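Side-chain contacts in trehalose synthase regulatory protein (Candida albicans, PDB 5HUS), which probably serves as a regulatory subunit of the fungal trehalose synthase complex, through a C-terminal domain related to the HAD-type trehalose-phosphate phosphatases: residues Y76-R79 / S80-D83; I205-V208 / L209-N213; V222-I225 / N226-Q229; Q229-M232 / K233-I236; Y260-V263 / N264-K268. All coordinates share one frame; numbering follows the deposited sequence.

Contact 1. Residues Y76-R79 / S80-D83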
loop_
_atom_site.group_PDB
_atom_site.type_symbol
_atom_site.label_atom_id
_atom_site.label_comp_id
_atom_site.label_asym_id
_atom_site.label_seq_id
_atom_site.Cartn_x
_atom_site.Cartn_y
_atom_site.Cartn_z
ATOM N N TYR A 76 3.939 -3.917 1.904
ATOM C CA TYR A 76 5.009 -3.354 2.729
ATOM C C TYR A 76 6.358 -4.002 2.459
ATOM O O TYR A 76 7.389 -3.490 2.894
ATOM C CB TYR A 76 4.693 -3.504 4.220
ATOM C CG TYR A 76 3.698 -2.505 4.750
ATOM C CD1 TYR A 76 4.065 -1.188 4.981
ATOM C CD2 TYR A 76 2.394 -2.886 5.037
ATOM C CE1 TYR A 76 3.153 -0.271 5.470
ATOM C CE2 TYR A 76 1.478 -1.982 5.527
ATOM C CZ TYR A 76 1.861 -0.677 5.742
ATOM O OH TYR A 76 0.946 0.227 6.231
ATOM N N LEU A 77 6.352 -5.127 1.747
ATOM C CA LEU A 77 7.570 -5.910 1.560
ATOM C C LEU A 77 8.591 -5.222 0.659
ATOM O O LEU A 77 8.244 -4.412 -0.198
ATOM C CB LEU A 77 7.228 -7.288 0.994
ATOM C CG LEU A 77 6.322 -8.157 1.861
ATOM C CD1 LEU A 77 6.020 -9.464 1.149
ATOM C CD2 LEU A 77 6.946 -8.436 3.227
ATOM N N GLN A 78 9.861 -5.558 0.859
ATOM C CA GLN A 78 10.921 -4.960 0.069
ATOM C C GLN A 78 10.966 -5.561 -1.329
ATOM O O GLN A 78 10.431 -6.652 -1.576
ATOM C CB GLN A 78 12.272 -5.124 0.769
ATOM C CG GLN A 78 12.811 -6.548 0.808
ATOM C CD GLN A 78 14.080 -6.651 1.645
ATOM O OE1 GLN A 78 15.110 -6.073 1.302
ATOM N NE2 GLN A 78 14.000 -7.372 2.757
ATOM N N ARG A 79 11.594 -4.824 -2.240
ATOM C CA ARG A 79 11.663 -5.211 -3.642
ATOM C C ARG A 79 12.152 -6.639 -3.820
ATOM O O ARG A 79 11.537 -7.428 -4.548
ATOM C CB ARG A 79 12.571 -4.254 -4.406
ATOM C CG ARG A 79 11.954 -2.883 -4.652
ATOM C CD ARG A 79 12.988 -1.917 -5.185
ATOM N NE ARG A 79 13.978 -1.603 -4.164
ATOM C CZ ARG A 79 15.086 -0.907 -4.385
ATOM N NH1 ARG A 79 15.347 -0.436 -5.601
ATOM N NH2 ARG A 79 15.926 -0.670 -3.387
ATOM N N SER A 80 13.248 -6.974 -3.150
ATOM C CA SER A 80 13.872 -8.278 -3.346
ATOM C C SER A 80 12.948 -9.433 -2.946
ATOM O O SER A 80 12.928 -10.468 -3.616
ATOM C CB SER A 80 15.202 -8.349 -2.580
ATOM O OG SER A 80 15.020 -8.124 -1.195
ATOM N N ASP A 81 12.169 -9.262 -1.878
ATOM C CA ASP A 81 11.205 -10.295 -1.484
ATOM C C ASP A 81 10.070 -10.427 -2.497
ATOM O O ASP A 81 9.638 -11.536 -2.812
ATOM C CB ASP A 81 10.630 -10.012 -0.094
ATOM C CG ASP A 81 11.611 -10.335 1.023
ATOM O OD1 ASP A 81 12.679 -10.903 0.728
ATOM O OD2 ASP A 81 11.310 -10.024 2.193
ATOM N N LEU A 82 9.576 -9.298 -3.002
ATOM C CA LEU A 82 8.504 -9.326 -3.984
ATOM C C LEU A 82 8.964 -9.912 -5.315
ATOM O O LEU A 82 8.203 -10.617 -5.974
ATOM C CB LEU A 82 7.929 -7.912 -4.193
ATOM C CG LEU A 82 7.090 -7.465 -2.993
ATOM C CD1 LEU A 82 6.762 -5.975 -3.059
ATOM C CD2 LEU A 82 5.817 -8.299 -2.875
ATOM N N ASP A 83 10.192 -9.605 -5.718
ATOM C CA ASP A 83 10.733 -10.148 -6.964
ATOM C C ASP A 83 10.847 -11.671 -6.877
ATOM O O ASP A 83 10.585 -12.377 -7.850
ATOM C CB ASP A 83 12.098 -9.535 -7.286
ATOM C CG ASP A 83 11.999 -8.163 -7.939
ATOM O OD1 ASP A 83 10.917 -7.797 -8.444
ATOM O OD2 ASP A 83 13.031 -7.460 -7.963
HETATM O O HOH W 1 10.537 -7.357 2.997
HETATM O O HOH W 2 15.015 -4.924 -1.718
HETATM O O HOH W 3 16.822 -6.543 -0.414
#
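Gln78 O accepts Leu82 N at 3.1 Å and Arg79 O accepts Asp83 N at 2.8 Å, both nearly straight, and these bonds begin the regular backbone pattern of helix 79-86. Gln78 holds the N-cap position. Its CG sits between the backbone N and the carbonyl carbon (chi1 70°), which folds the side chain back over the first turn, and the amide ends up between Ser80 and Asp81. Ser80 OG lies 3.2 Å from Gln78 OE1, and a water beside the amide oxygen accepts the N-H of Ser80 N at 3.1 Å. On the other flank the amide and the Asp81 carboxylate are turned 58° apart, and a water bridges the two residues: it takes the Gln78 backbone N-H and donates to Asp81 OD2 at 2.9 Å, while its link to Gln78 NE2 is weak. The apolar side of the turn is made by two leucines crossing at about a right angle, Leu77 CB resting 4.0 Å from Leu82 CG, while Leu82 CD1 covers Leu77 O. Beyond the turn, Arg79 reaches out to a salt bridge with Asp146 and a cation-pi contact with Phe101, and Asp83 pairs with Lys103 and Trp110. The leucine pair, one residue before the N-cap and four after it, is a hydrophobic staple, characteristic of helix N-termini; here it follows the short loop after strand 69-74 of the Rossmann-like HAD core.

Contact 2. Residues I205-V208 / L209-N213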
loop_
_atom_site.group_PDB
_atom_site.type_symbol
_atom_site.label_atom_id
_atom_site.label_comp_id
_atom_site.label_asym_id
_atom_site.label_seq_id
_atom_site.Cartn_x
_atom_site.Cartn_y
_atom_site.Cartn_z
ATOM N N ILE A 205 0.138 5.418 -5.803
ATOM C CA ILE A 205 -1.130 5.183 -6.471
ATOM C C ILE A 205 -1.311 6.214 -7.585
ATOM O O ILE A 205 -1.675 5.874 -8.707
ATOM C CB ILE A 205 -2.314 5.237 -5.484
ATOM C CG1 ILE A 205 -2.269 4.007 -4.563
ATOM C CG2 ILE A 205 -3.655 5.292 -6.256
ATOM C CD1 ILE A 205 -3.270 4.033 -3.429
ATOM N N ARG A 206 -1.001 7.470 -7.279
ATOM C CA ARG A 206 -1.104 8.535 -8.272
ATOM C C ARG A 206 -0.176 8.276 -9.453
ATOM O O ARG A 206 -0.549 8.504 -10.596
ATOM C CB ARG A 206 -0.788 9.894 -7.641
ATOM C CG ARG A 206 -0.761 11.036 -8.651
ATOM C CD ARG A 206 -0.519 12.381 -7.973
ATOM N NE ARG A 206 0.806 12.479 -7.371
ATOM C CZ ARG A 206 1.242 13.538 -6.694
ATOM N NH1 ARG A 206 0.456 14.595 -6.534
ATOM N NH2 ARG A 206 2.464 13.538 -6.175
ATOM N N LEU A 207 1.025 7.779 -9.174
ATOM C CA LEU A 207 1.988 7.463 -10.228
ATOM C C LEU A 207 1.487 6.338 -11.136
ATOM O O LEU A 207 1.526 6.446 -12.364
ATOM C CB LEU A 207 3.347 7.093 -9.608
ATOM C CG LEU A 207 4.523 6.743 -10.528
ATOM C CD1 LEU A 207 5.836 7.022 -9.812
ATOM C CD2 LEU A 207 4.502 5.280 -10.985
ATOM N N VAL A 208 1.034 5.244 -10.531
ATOM C CA VAL A 208 0.514 4.122 -11.307
ATOM C C VAL A 208 -0.703 4.549 -12.122
ATOM O O VAL A 208 -0.797 4.249 -13.312
ATOM C CB VAL A 208 0.163 2.934 -10.390
ATOM C CG1 VAL A 208 -0.551 1.842 -11.170
ATOM C CG2 VAL A 208 1.439 2.390 -9.739
ATOM N N LEU A 209 -1.613 5.277 -11.486
ATOM C CA LEU A 209 -2.784 5.795 -12.185
ATOM C C LEU A 209 -2.373 6.675 -13.370
ATOM O O LEU A 209 -2.892 6.496 -14.473
ATOM C CB LEU A 209 -3.687 6.566 -11.223
ATOM C CG LEU A 209 -4.912 7.260 -11.830
ATOM C CD1 LEU A 209 -5.790 6.272 -12.586
ATOM C CD2 LEU A 209 -5.709 7.951 -10.737
ATOM N N SER A 210 -1.424 7.585 -13.156
ATOM C CA SER A 210 -0.942 8.463 -14.228
ATOM C C SER A 210 -0.368 7.685 -15.407
ATOM O O SER A 210 -0.610 8.028 -16.559
ATOM C CB SER A 210 0.119 9.440 -13.698
ATOM O OG SER A 210 -0.432 10.300 -12.716
ATOM N N CYS A 211 0.402 6.641 -15.118
ATOM C CA CYS A 211 1.018 5.848 -16.173
ATOM C C CYS A 211 -0.019 5.225 -17.088
ATOM O O CYS A 211 0.103 5.297 -18.310
ATOM C CB CYS A 211 1.906 4.755 -15.582
ATOM S SG CYS A 211 3.414 5.393 -14.860
ATOM N N HIS A 212 -1.043 4.619 -16.502
ATOM C CA HIS A 212 -2.058 3.969 -17.306
ATOM C C HIS A 212 -3.084 4.970 -17.840
ATOM O O HIS A 212 -3.658 4.759 -18.907
ATOM C CB HIS A 212 -2.733 2.861 -16.496
ATOM C CG HIS A 212 -1.817 1.720 -16.180
ATOM N ND1 HIS A 212 -1.469 0.770 -17.116
ATOM C CD2 HIS A 212 -1.157 1.390 -15.043
ATOM C CE1 HIS A 212 -0.645 -0.106 -16.565
ATOM N NE2 HIS A 212 -0.438 0.249 -15.309
ATOM N N ASN A 213 -3.295 6.063 -17.113
ATOM C CA ASN A 213 -4.283 7.064 -17.520
ATOM C C ASN A 213 -3.794 7.949 -18.663
ATOM O O ASN A 213 -4.579 8.369 -19.513
ATOM C CB ASN A 213 -4.671 7.948 -16.329
ATOM C CG ASN A 213 -5.948 8.732 -16.568
ATOM O OD1 ASN A 213 -6.877 8.248 -17.209
ATOM N ND2 ASN A 213 -5.999 9.949 -16.041
#
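Arg206 O is gripped twice by Ser210, whose OG and backbone N donate to it at 2.8 Å and 2.9 Å from opposite faces of the carbonyl plane. Ser210 OG lies anti to its own carbonyl carbon (chi1 -63°), which turns it back to the preceding turn of the helix. Neither donor lies in the plane: the hydroxyl is tilted 34° out of it. This is the looser side of the contact, though not an open one: Ser210 is only partly exposed, Phe228 lies against it, and Arg206 is buried. The Arg206 side chain runs off from the serine, only its CG passing within 4.1 Å of Ser210 OG; its guanidinium group goes to Gln230 O, Phe228 O and the Asp235 carboxylate. The two segments make up the last nine residues of helix 200-213, which packs on the central parallel sheet of the HAD-type Rossmann-like core. Toward that sheet the packing is close. Leu209 donates its N-H to Ile205 O at 2.8 Å, and its side chain enters the layer formed by Leu22, Val243 and Val246. Val208 and His212 lie side by side pointing the same way; Val208 CG1 meets His212 CD2 at 3.9 Å in the plane of the ring, at its edge, and Val208 O stands near the same edge. The imidazole is further fixed by its NE2 bond to Tyr72 and by a stack on Phe70. Another buried strip is apolar, with Leu207 CD2 set 4.0 Å from Cys211 SG.

Contact 3. Residues V222-I225 / N226-Q229; sequences VTHI and NEFQ
Ile225 and Gln229 cross obliquely, four residues apart, and the glutamine amide comes over the isoleucine branches. Ile225 holds CG1 away from its backbone N (chi1 -162°), leaving CG2 between that N and the carbonyl carbon; Gln229 NE2 lies 3.7 Å from CG1 and 3.9 Å from CG2. The Gln229 chain runs extended beyond CG, passing CG within 3.2 Å of Ile225 O, and its amide NE2 finds its hydrogen-bond partner at Leu113 O. On the other side of the turn His224 and Glu227 run alongside each other, pointing the same way. Glu227 OE2 approaches the imidazole at its edge, 3.5 Å from His224 CD2, with ring and carboxylate planes 67° apart. His224 ND1 is bonded to Tyr220 O, and the ring stacks on that of Tyr220. Phe228, its CG anti to the carbonyl carbon (chi1 -65°), turns its ring toward helix 200-213, where it packs on Leu207 and Ser210; its CD1 comes 3.6 Å from His224 O. The backbone bonds here are all weak: Phe228 N and Gln229 N both reach Ile225 O, at 2.9 Å and 3.0 Å, and Glu227 N reaches His224 O. A water joins Thr223 O to Asn226 N. The arrangement is that of a helix-helix junction, with helix 218-223 unwinding at His224 and a short, loosely bonded helix following it.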
loop_
_atom_site.group_PDB
_atom_site.type_symbol
_atom_site.label_atom_id
_atom_site.label_comp_id
_atom_site.label_asym_id
_atom_site.label_seq_id
_atom_site.Cartn_x
_atom_site.Cartn_y
_atom_site.Cartn_z
ATOM N N VAL A 222 10.619 8.182 -14.909
ATOM C CA VAL A 222 11.898 8.282 -14.216
ATOM C C VAL A 222 12.507 9.671 -14.407
ATOM O O VAL A 222 12.940 10.301 -13.441
ATOM C CB VAL A 222 12.881 7.187 -14.691
ATOM C CG1 VAL A 222 14.256 7.398 -14.077
ATOM C CG2 VAL A 222 12.339 5.806 -14.331
ATOM N N THR A 223 12.499 10.164 -15.642
ATOM C CA THR A 223 13.022 11.494 -15.944
ATOM C C THR A 223 12.262 12.581 -15.188
ATOM O O THR A 223 12.853 13.560 -14.725
ATOM C CB THR A 223 12.957 11.790 -17.459
ATOM O OG1 THR A 223 13.778 10.853 -18.166
ATOM C CG2 THR A 223 13.443 13.203 -17.759
ATOM N N HIS A 224 10.953 12.403 -15.049
ATOM C CA HIS A 224 10.128 13.413 -14.395
ATOM C C HIS A 224 9.679 12.989 -12.997
ATOM O O HIS A 224 8.602 13.367 -12.553
ATOM C CB HIS A 224 8.905 13.738 -15.260
ATOM C CG HIS A 224 9.251 14.310 -16.601
ATOM N ND1 HIS A 224 9.626 13.525 -17.669
ATOM C CD2 HIS A 224 9.293 15.590 -17.038
ATOM C CE1 HIS A 224 9.880 14.299 -18.711
ATOM N NE2 HIS A 224 9.688 15.555 -18.354
ATOM N N ILE A 225 10.515 12.234 -12.292
ATOM C CA ILE A 225 10.083 11.651 -11.024
ATOM C C ILE A 225 9.799 12.730 -9.972
ATOM O O ILE A 225 8.954 12.540 -9.107
ATOM C CB ILE A 225 11.117 10.627 -10.481
ATOM C CG1 ILE A 225 10.479 9.722 -9.416
ATOM C CG2 ILE A 225 12.380 11.317 -9.949
ATOM C CD1 ILE A 225 9.451 8.755 -9.964
ATOM N N ASN A 226 10.466 13.878 -10.072
ATOM C CA ASN A 226 10.220 14.971 -9.135
ATOM C C ASN A 226 8.751 15.388 -9.095
ATOM O O ASN A 226 8.212 15.703 -8.030
ATOM C CB ASN A 226 11.103 16.176 -9.482
ATOM C CG ASN A 226 10.400 17.501 -9.265
ATOM O OD1 ASN A 226 10.308 17.993 -8.140
ATOM N ND2 ASN A 226 9.908 18.094 -10.350
ATOM N N GLU A 227 8.100 15.374 -10.253
ATOM C CA GLU A 227 6.676 15.682 -10.337
ATOM C C GLU A 227 5.820 14.680 -9.555
ATOM O O GLU A 227 4.824 15.057 -8.946
ATOM C CB GLU A 227 6.227 15.718 -11.798
ATOM C CG GLU A 227 6.816 16.865 -12.601
ATOM C CD GLU A 227 6.410 16.813 -14.060
ATOM O OE1 GLU A 227 5.349 16.225 -14.368
ATOM O OE2 GLU A 227 7.156 17.356 -14.901
ATOM N N PHE A 228 6.208 13.408 -9.571
ATOM C CA PHE A 228 5.452 12.393 -8.847
ATOM C C PHE A 228 5.781 12.387 -7.354
ATOM O O PHE A 228 5.054 11.802 -6.547
ATOM C CB PHE A 228 5.692 11.015 -9.479
ATOM C CG PHE A 228 5.156 10.911 -10.879
ATOM C CD1 PHE A 228 6.002 11.014 -11.971
ATOM C CD2 PHE A 228 3.798 10.760 -11.102
ATOM C CE1 PHE A 228 5.511 10.947 -13.264
ATOM C CE2 PHE A 228 3.293 10.694 -12.395
ATOM C CZ PHE A 228 4.153 10.783 -13.477
ATOM N N GLN A 229 6.858 13.071 -6.984
ATOM C CA GLN A 229 7.252 13.195 -5.585
ATOM C C GLN A 229 6.670 14.442 -4.921
ATOM O O GLN A 229 6.766 14.602 -3.705
ATOM C CB GLN A 229 8.773 13.223 -5.468
ATOM C CG GLN A 229 9.456 11.983 -5.999
ATOM C CD GLN A 229 10.949 12.176 -6.181
ATOM O OE1 GLN A 229 11.428 13.302 -6.350
ATOM N NE2 GLN A 229 11.693 11.083 -6.153
HETATM O O HOH W 4 12.590 14.737 -11.983
#

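Contact 4. Residues Q229-M232 / K233-I236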
loop_
_atom_site.group_PDB
_atom_site.type_symbol
_atom_site.label_atom_id
_atom_site.label_comp_id
_atom_site.label_asym_id
_atom_site.label_seq_id
_atom_site.Cartn_x
_atom_site.Cartn_y
_atom_site.Cartn_z
ATOM N N GLN A 229 6.858 13.071 -6.984
ATOM C CA GLN A 229 7.252 13.195 -5.585
ATOM C C GLN A 229 6.670 14.442 -4.921
ATOM O O GLN A 229 6.766 14.602 -3.705
ATOM C CB GLN A 229 8.773 13.223 -5.468
ATOM C CG GLN A 229 9.456 11.983 -5.999
ATOM C CD GLN A 229 10.949 12.176 -6.181
ATOM O OE1 GLN A 229 11.428 13.302 -6.350
ATOM N NE2 GLN A 229 11.693 11.083 -6.153
ATOM N N GLN A 230 6.080 15.322 -5.725
ATOM C CA GLN A 230 5.493 16.562 -5.222
ATOM C C GLN A 230 4.298 16.248 -4.321
ATOM O O GLN A 230 3.753 15.148 -4.387
ATOM C CB GLN A 230 5.080 17.469 -6.393
ATOM C CG GLN A 230 3.712 17.169 -6.989
ATOM C CD GLN A 230 3.500 17.858 -8.327
ATOM O OE1 GLN A 230 4.355 18.611 -8.791
ATOM N NE2 GLN A 230 2.360 17.599 -8.955
ATOM N N PRO A 231 3.895 17.201 -3.459
ATOM C CA PRO A 231 2.768 16.927 -2.557
ATOM C C PRO A 231 1.476 16.596 -3.298
ATOM O O PRO A 231 1.255 17.076 -4.413
ATOM C CB PRO A 231 2.621 18.233 -1.767
ATOM C CG PRO A 231 3.300 19.268 -2.600
ATOM C CD PRO A 231 4.441 18.553 -3.248
ATOM N N MET A 232 0.633 15.782 -2.670
ATOM C CA MET A 232 -0.621 15.341 -3.275
ATOM C C MET A 232 -1.568 16.496 -3.591
ATOM O O MET A 232 -2.512 16.332 -4.362
ATOM C CB MET A 232 -1.322 14.338 -2.357
ATOM C CG MET A 232 -0.591 13.010 -2.222
ATOM S SD MET A 232 -0.395 12.181 -3.810
ATOM C CE MET A 232 -2.099 12.081 -4.348
ATOM N N LYS A 233 -1.312 17.655 -2.991
ATOM C CA LYS A 233 -2.151 18.836 -3.190
ATOM C C LYS A 233 -2.163 19.304 -4.648
ATOM O O LYS A 233 -3.209 19.671 -5.184
ATOM C CB LYS A 233 -1.678 19.976 -2.287
ATOM C CG LYS A 233 -1.306 19.546 -0.873
ATOM C CD LYS A 233 -0.773 20.725 -0.068
ATOM C CE LYS A 233 0.391 21.400 -0.782
ATOM N NZ LYS A 233 0.796 22.680 -0.129
ATOM N N ASP A 234 -0.992 19.287 -5.281
ATOM C CA ASP A 234 -0.846 19.746 -6.660
ATOM C C ASP A 234 -1.202 18.652 -7.664
ATOM O O ASP A 234 -0.403 17.746 -7.907
ATOM C CB ASP A 234 0.583 20.224 -6.907
ATOM C CG ASP A 234 1.243 20.747 -5.648
ATOM O OD1 ASP A 234 0.531 21.312 -4.793
ATOM O OD2 ASP A 234 2.474 20.586 -5.510
ATOM N N ASP A 235 -2.390 18.739 -8.254
ATOM C CA ASP A 235 -2.839 17.708 -9.184
ATOM C C ASP A 235 -3.693 18.238 -10.335
ATOM O O ASP A 235 -4.880 18.513 -10.168
ATOM C CB ASP A 235 -3.618 16.624 -8.433
ATOM C CG ASP A 235 -2.715 15.550 -7.860
ATOM O OD1 ASP A 235 -1.656 15.287 -8.469
ATOM O OD2 ASP A 235 -3.060 14.969 -6.809
ATOM N N ILE A 236 -3.069 18.374 -11.500
ATOM C CA ILE A 236 -3.788 18.618 -12.744
ATOM C C ILE A 236 -3.436 17.512 -13.732
ATOM O O ILE A 236 -2.298 17.431 -14.195
ATOM C CB ILE A 236 -3.454 19.994 -13.357
ATOM C CG1 ILE A 236 -2.242 20.618 -12.659
ATOM C CG2 ILE A 236 -4.660 20.919 -13.282
ATOM C CD1 ILE A 236 -1.075 20.889 -13.588
#
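Pro231 O takes the N-H of Asp234 N at 3.3 Å and, weakly, a second donor in Arg206 NH1. The first bond closes a type I beta turn from Pro231 to Asp234, its donor standing 46° out of the carbonyl plane. Gln230 NE2 reaches across the turn to Asp234 O at 3.0 Å, a weak bond because the N-H points well off the oxygen (121°). Its side chain is extended beyond a CG placed between backbone N and carbonyl carbon (chi1 84°), and so spans the chain reversal. The proline ring forms one wall of the turn. Asp234 OD2 lies over it, 3.3 Å from Pro231 CG, and Lys233 CE rests 4.0 Å from Pro231 CB. Met232, bent at chi2 and chi3, folds its thioether tip back so that CE lies 3.9 Å from Asp235 OD2, and its side chain also touches Leu202, Lys203 and Arg206. Asp235 OD2 and Met232 O, both acceptors, sit only 2.9 Å apart without a bond. With one long bond and one weak one of its own, and Met232 N buried without a partner, the turn probably owes much of its shape to Arg206, which binds Gln230 O, Asp235 and, weakly, Pro231 O.

Contact 5. Residues Y260-V263 / N264-K268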
loop_
_atom_site.group_PDB
_atom_site.type_symbol
_atom_site.label_atom_id
_atom_site.label_comp_id
_atom_site.label_asym_id
_atom_site.label_seq_id
_atom_site.Cartn_x
_atom_site.Cartn_y
_atom_site.Cartn_z
ATOM N N TYR A 260 -8.201 5.059 0.992
ATOM C CA TYR A 260 -9.640 5.055 0.696
ATOM C C TYR A 260 -10.113 6.465 0.378
ATOM O O TYR A 260 -10.808 6.697 -0.607
ATOM C CB TYR A 260 -10.471 4.504 1.864
ATOM C CG TYR A 260 -10.238 3.052 2.184
ATOM C CD1 TYR A 260 -10.143 2.098 1.180
ATOM C CD2 TYR A 260 -10.104 2.636 3.500
ATOM C CE1 TYR A 260 -9.929 0.759 1.489
ATOM C CE2 TYR A 260 -9.883 1.314 3.815
ATOM C CZ TYR A 260 -9.793 0.382 2.811
ATOM O OH TYR A 260 -9.567 -0.929 3.145
ATOM N N GLU A 261 -9.740 7.405 1.234
ATOM C CA GLU A 261 -10.150 8.791 1.040
ATOM C C GLU A 261 -9.638 9.345 -0.287
ATOM O O GLU A 261 -10.359 10.065 -0.985
ATOM C CB GLU A 261 -9.667 9.646 2.211
ATOM C CG GLU A 261 -10.363 9.317 3.523
ATOM C CD GLU A 261 -9.793 10.089 4.699
ATOM O OE1 GLU A 261 -9.067 11.072 4.466
ATOM O OE2 GLU A 261 -10.071 9.709 5.857
ATOM N N TYR A 262 -8.406 8.994 -0.650
ATOM C CA TYR A 262 -7.837 9.451 -1.918
ATOM C C TYR A 262 -8.566 8.860 -3.123
ATOM O O TYR A 262 -8.931 9.583 -4.054
ATOM C CB TYR A 262 -6.340 9.115 -2.000
ATOM C CG TYR A 262 -5.721 9.475 -3.339
ATOM C CD1 TYR A 262 -5.858 10.754 -3.870
ATOM C CD2 TYR A 262 -5.007 8.538 -4.074
ATOM C CE1 TYR A 262 -5.303 11.086 -5.098
ATOM C CE2 TYR A 262 -4.443 8.860 -5.298
ATOM C CZ TYR A 262 -4.596 10.136 -5.808
ATOM O OH TYR A 262 -4.036 10.464 -7.023
ATOM N N VAL A 263 -8.778 7.545 -3.115
ATOM C CA VAL A 263 -9.455 6.899 -4.228
ATOM C C VAL A 263 -10.905 7.375 -4.312
ATOM O O VAL A 263 -11.424 7.572 -5.407
ATOM C CB VAL A 263 -9.387 5.362 -4.113
ATOM C CG1 VAL A 263 -10.248 4.702 -5.174
ATOM C CG2 VAL A 263 -7.937 4.918 -4.253
ATOM N N ASN A 264 -11.544 7.585 -3.163
ATOM C CA ASN A 264 -12.904 8.140 -3.141
ATOM C C ASN A 264 -12.961 9.506 -3.811
ATOM O O ASN A 264 -13.900 9.811 -4.550
ATOM C CB ASN A 264 -13.432 8.256 -1.709
ATOM C CG ASN A 264 -13.871 6.923 -1.138
ATOM O OD1 ASN A 264 -14.005 5.943 -1.863
ATOM N ND2 ASN A 264 -14.104 6.886 0.168
ATOM N N SER A 265 -11.939 10.314 -3.559
ATOM C CA SER A 265 -11.878 11.672 -4.087
ATOM C C SER A 265 -11.626 11.699 -5.594
ATOM O O SER A 265 -11.894 12.703 -6.248
ATOM C CB SER A 265 -10.800 12.476 -3.358
ATOM O OG SER A 265 -9.495 12.169 -3.825
ATOM N N LEU A 266 -11.132 10.594 -6.147
ATOM C CA LEU A 266 -10.843 10.518 -7.579
ATOM C C LEU A 266 -12.098 10.495 -8.441
ATOM O O LEU A 266 -12.015 10.582 -9.666
ATOM C CB LEU A 266 -9.996 9.278 -7.890
ATOM C CG LEU A 266 -8.538 9.343 -7.436
ATOM C CD1 LEU A 266 -7.834 8.014 -7.707
ATOM C CD2 LEU A 266 -7.811 10.489 -8.123
ATOM N N LYS A 267 -13.258 10.377 -7.804
ATOM C CA LYS A 267 -14.513 10.274 -8.539
ATOM C C LYS A 267 -14.759 11.534 -9.378
ATOM O O LYS A 267 -15.503 11.499 -10.353
ATOM C CB LYS A 267 -15.678 10.018 -7.573
ATOM C CG LYS A 267 -16.991 9.653 -8.252
ATOM C CD LYS A 267 -17.682 8.445 -7.613
ATOM C CE LYS A 267 -17.401 7.163 -8.397
ATOM N NZ LYS A 267 -18.482 6.135 -8.296
ATOM N N LYS A 268 -14.108 12.637 -9.014
ATOM C CA LYS A 268 -14.228 13.871 -9.789
ATOM C C LYS A 268 -13.392 13.825 -11.069
ATOM O O LYS A 268 -13.674 14.546 -12.026
ATOM C CB LYS A 268 -13.808 15.079 -8.947
ATOM C CG LYS A 268 -12.344 15.062 -8.574
ATOM C CD LYS A 268 -11.892 16.357 -7.917
ATOM C CE LYS A 268 -10.410 16.284 -7.580
ATOM N NZ LYS A 268 -9.895 17.554 -7.001
#
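Ser265 OG donates to Tyr262 O at 2.7 Å, one turn back, its hydroxyl placed between the backbone N and the carbonyl carbon (chi1 78°). Asn264 N gives an almost equally short bond of 2.8 Å to Tyr260 O, the straightest of the group at 161°. Beyond these the helical pattern slackens: Ser265 N still reaches Glu261 O at 3.0 Å, but Leu266 N splits between a weak bond to Tyr262 O and a firmer one to Val263 O at 3.1 Å, the latter donor 70° above the carbonyl plane. This three-residue bond marks the change to the 3-10 segment 266-268. The Asn264 amide folds back over Tyr260 O, with CG 3.1 Å from that oxygen, while its own polar ends bond to Thr275 and Ala289. Leu266 packs on the Tyr262 ring: CD1 and CG lie over one face, CG offset toward the rim, and CD2 sits at the hydroxyl end, 3.9 Å from Tyr262 OH. The same leucine meets Leu209 and Thr273, and Tyr262 lies against Ile205 and Arg206, so the helix of this beta-alpha-beta unit is packed against both strand 272-278 and helix 200-213. Tyr262 O thus takes the serine hydroxyl besides the weak Leu266 bond, and the hydroxyl probably compensates for the backbone bonding that weakens where the helix tightens.

Overall arrangement
The contacts follow one another along the chain, with contacts 3 and 4 sharing Gln229. Contact 1 stands apart, at the start of helix 79-86, its centre about 20 Å from that of contact 2 and 27 Å from that of contact 5. The other four form a connected group beside the central sheet. Contact 2, on helix 200-213, lies in their midst: Arg206 binds the backbone of contact 3 and both backbone and carboxylate in contact 4, and Leu209 meets Leu266 of contact 5. Met232 also touches Tyr262. The group thus joins helices 200-213 and 254-265, with the loop between helix 225-229 and strand 243-250, into one layer of the HAD-type core.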